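Local coordinates for polymerase cofactor VP35 (Reston ebolavirus, PDB 3KS8), which binds double-stranded RNA through its C-terminal domain, probably to hide it from host RNA sensors that trigger interferon, and probably serves as a viral polymerase cofactor, at residues Ala105-Ser110 with Cys119-Ile124. Sequence-based numbering, arbitrary orientation.
Sequences AEFQAS and CALIQI. With nucleotides of chain B; nucleotides of chain A.
F107 of helix 100-112 packs against A120, L121 and I124 of helix 117-127, joining two consecutive helices of the helical subdomain in the RNA-binding domain of VP35. The segment axes run 133° apart, about midway between perpendicular and antiparallel, and approach to 8.6 Å. A chi1 of -172° carries the F107 ring over toward helix 117-127, where CD1 lies 3.6 Å from CB of A120. The methyl CD1 of I124 reaches both CB and CD1 of the same phenylalanine, while L121 runs beside the ring and brings CD2 to 4.0 Å from CE1. H75 meets this ring edge-to-face, and M72 of helix 65-75 covers L121 and I124.

The small CB of A120 also touches CB of S110 at 3.8 Å, where the backbones come close. The S110 hydroxyl turns back to E106 O (OG to O 3.1 Å), tilted from the carbonyl plane, and reaches it from the face opposite to S110 N. E106 slides past I124, its carboxylate paired with R127 and with R166 of the second subunit.

Beyond S110 OG, which lies against its CB, Q123 bends away toward the RNA, so that this helix has packing on one side and nucleotides on another. Its NE2 donates a nearly straight hydrogen bond (165°) to O3' of U18 of chain B, 2.7 Å away.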
loop_
_atom_site.group_PDB
_atom_site.type_symbol
_atom_site.label_atom_id
_atom_site.label_comp_id
_atom_site.label_asym_id
_atom_site.label_seq_id
_atom_site.Cartn_x
_atom_site.Cartn_y
_atom_site.Cartn_z
ATOM N N ALA D 105 4.407 -8.621 12.455
ATOM C CA ALA D 105 5.701 -8.254 11.906
ATOM C C ALA D 105 5.545 -7.143 10.864
ATOM O O ALA D 105 6.293 -6.169 10.866
ATOM C CB ALA D 105 6.356 -9.474 11.301
ATOM N N GLU D 106 4.562 -7.280 9.976
ATOM C CA GLU D 106 4.300 -6.230 8.992
ATOM C C GLU D 106 3.850 -4.925 9.659
ATOM O O GLU D 106 4.209 -3.825 9.217
ATOM C CB GLU D 106 3.271 -6.688 7.966
ATOM C CG GLU D 106 2.939 -5.623 6.951
ATOM C CD GLU D 106 4.147 -5.204 6.133
ATOM O OE1 GLU D 106 4.357 -3.980 5.972
ATOM O OE2 GLU D 106 4.883 -6.103 5.653
ATOM N N PHE D 107 3.077 -5.031 10.732
ATOM C CA PHE D 107 2.678 -3.825 11.454
ATOM C C PHE D 107 3.916 -3.081 11.946
ATOM O O PHE D 107 4.021 -1.870 11.771
ATOM C CB PHE D 107 1.745 -4.157 12.625
ATOM C CG PHE D 107 1.149 -2.943 13.287
ATOM C CD1 PHE D 107 0.215 -2.158 12.621
ATOM C CD2 PHE D 107 1.512 -2.585 14.577
ATOM C CE1 PHE D 107 -0.345 -1.020 13.230
ATOM C CE2 PHE D 107 0.960 -1.451 15.192
ATOM C CZ PHE D 107 0.028 -0.672 14.517
ATOM N N GLN D 108 4.859 -3.810 12.543
ATOM C CA GLN D 108 6.085 -3.208 13.089
ATOM C C GLN D 108 6.971 -2.632 11.990
ATOM O O GLN D 108 7.499 -1.527 12.114
ATOM C CB GLN D 108 6.899 -4.246 13.878
ATOM C CG GLN D 108 6.229 -4.789 15.143
ATOM C CD GLN D 108 5.771 -3.686 16.084
ATOM O OE1 GLN D 108 6.214 -2.538 15.984
ATOM N NE2 GLN D 108 4.873 -4.031 17.005
ATOM N N ALA D 109 7.130 -3.393 10.914
ATOM C CA ALA D 109 7.989 -2.981 9.814
ATOM C C ALA D 109 7.489 -1.700 9.169
ATOM O O ALA D 109 8.293 -0.892 8.706
ATOM C CB ALA D 109 8.097 -4.089 8.785
ATOM N N SER D 110 6.171 -1.504 9.155
ATOM C CA SER D 110 5.603 -0.314 8.529
ATOM C C SER D 110 5.770 0.900 9.420
ATOM O O SER D 110 5.924 2.019 8.937
ATOM C CB SER D 110 4.124 -0.517 8.175
ATOM O OG SER D 110 3.986 -1.482 7.148
ATOM N N CYS D 119 -1.919 3.950 8.327
ATOM C CA CYS D 119 -1.268 3.487 7.111
ATOM C C CYS D 119 -0.719 2.072 7.295
ATOM O O CYS D 119 -0.752 1.288 6.362
ATOM C CB CYS D 119 -0.145 4.446 6.704
ATOM S SG CYS D 119 0.641 4.049 5.127
ATOM N N ALA D 120 -0.238 1.744 8.495
ATOM C CA ALA D 120 0.349 0.433 8.756
ATOM C C ALA D 120 -0.699 -0.658 8.609
ATOM O O ALA D 120 -0.435 -1.717 8.028
ATOM C CB ALA D 120 0.958 0.390 10.157
ATOM N N LEU D 121 -1.886 -0.394 9.153
ATOM C CA LEU D 121 -3.027 -1.297 9.026
ATOM C C LEU D 121 -3.315 -1.538 7.555
ATOM O O LEU D 121 -3.500 -2.675 7.125
ATOM C CB LEU D 121 -4.246 -0.687 9.702
ATOM C CG LEU D 121 -4.071 -0.548 11.215
ATOM C CD1 LEU D 121 -5.205 0.257 11.811
ATOM C CD2 LEU D 121 -3.979 -1.920 11.862
ATOM N N ILE D 122 -3.301 -0.459 6.783
ATOM C CA ILE D 122 -3.503 -0.536 5.348
ATOM C C ILE D 122 -2.416 -1.385 4.651
ATOM O O ILE D 122 -2.715 -2.153 3.726
ATOM C CB ILE D 122 -3.529 0.878 4.761
ATOM C CG1 ILE D 122 -4.770 1.609 5.265
ATOM C CG2 ILE D 122 -3.471 0.833 3.244
ATOM C CD1 ILE D 122 -5.067 2.884 4.544
ATOM N N GLN D 123 -1.167 -1.257 5.094
ATOM C CA GLN D 123 -0.068 -1.993 4.485
ATOM C C GLN D 123 -0.264 -3.477 4.687
ATOM O O GLN D 123 -0.006 -4.279 3.790
ATOM C CB GLN D 123 1.286 -1.593 5.081
ATOM C CG GLN D 123 1.645 -0.115 4.994
ATOM C CD GLN D 123 1.796 0.397 3.573
ATOM O OE1 GLN D 123 2.304 1.495 3.353
ATOM N NE2 GLN D 123 1.379 -0.395 2.603
ATOM N N ILE D 124 -0.718 -3.858 5.872
ATOM C CA ILE D 124 -1.061 -5.262 6.114
ATOM C C ILE D 124 -2.029 -5.795 5.058
ATOM O O ILE D 124 -1.821 -6.869 4.516
ATOM C CB ILE D 124 -1.684 -5.472 7.501
ATOM C CG1 ILE D 124 -0.635 -5.237 8.593
ATOM C CG2 ILE D 124 -2.225 -6.881 7.606
ATOM C CD1 ILE D 124 -1.211 -4.816 9.917
ATOM P P U B 18 -1.684 0.767 -3.978
ATOM O OP1 U B 18 -0.995 -0.441 -4.488
ATOM O OP2 U B 18 -3.100 0.687 -3.585
ATOM O "O5'" U B 18 -0.963 1.395 -2.693
ATOM C "C5'" U B 18 0.419 1.681 -2.637
ATOM C "C4'" U B 18 0.758 2.477 -1.389
ATOM O "O4'" U B 18 -0.052 3.678 -1.263
ATOM C "C3'" U B 18 0.477 1.780 -0.069
ATOM O "O3'" U B 18 1.399 0.732 0.144
ATOM C "C2'" U B 18 0.651 2.967 0.871
ATOM O "O2'" U B 18 2.016 3.359 1.019
ATOM C "C1'" U B 18 -0.127 4.044 0.111
ATOM N N1 U B 18 -1.567 4.204 0.495
ATOM C C2 U B 18 -1.913 4.996 1.573
ATOM O O2 U B 18 -1.128 5.584 2.290
ATOM N N3 U B 18 -3.253 5.082 1.818
ATOM C C4 U B 18 -4.270 4.490 1.119
ATOM O O4 U B 18 -5.425 4.676 1.485
ATOM C C5 U B 18 -3.843 3.698 -0.003
ATOM C C6 U B 18 -2.539 3.592 -0.264
ATOM O "O5'" A A 1 -7.256 10.774 9.063
ATOM C "C5'" A A 1 -6.524 10.365 10.221
ATOM C "C4'" A A 1 -5.042 10.154 9.938
ATOM O "O4'" A A 1 -4.778 8.741 9.725
ATOM C "C3'" A A 1 -4.480 10.835 8.696
ATOM O "O3'" A A 1 -4.040 12.160 8.977
ATOM C "C2'" A A 1 -3.332 9.905 8.299
ATOM O "O2'" A A 1 -2.147 10.057 9.063
ATOM C "C1'" A A 1 -3.981 8.557 8.565
ATOM N N9 A A 1 -4.849 8.097 7.484
ATOM C C8 A A 1 -6.219 8.181 7.443
ATOM N N7 A A 1 -6.757 7.686 6.346
ATOM C C5 A A 1 -5.667 7.247 5.615
ATOM C C6 A A 1 -5.572 6.623 4.359
ATOM N N6 A A 1 -6.634 6.333 3.599
ATOM N N1 A A 1 -4.332 6.319 3.915
ATOM C C2 A A 1 -3.270 6.616 4.678
ATOM N N3 A A 1 -3.233 7.200 5.883
ATOM C C4 A A 1 -4.478 7.493 6.299
#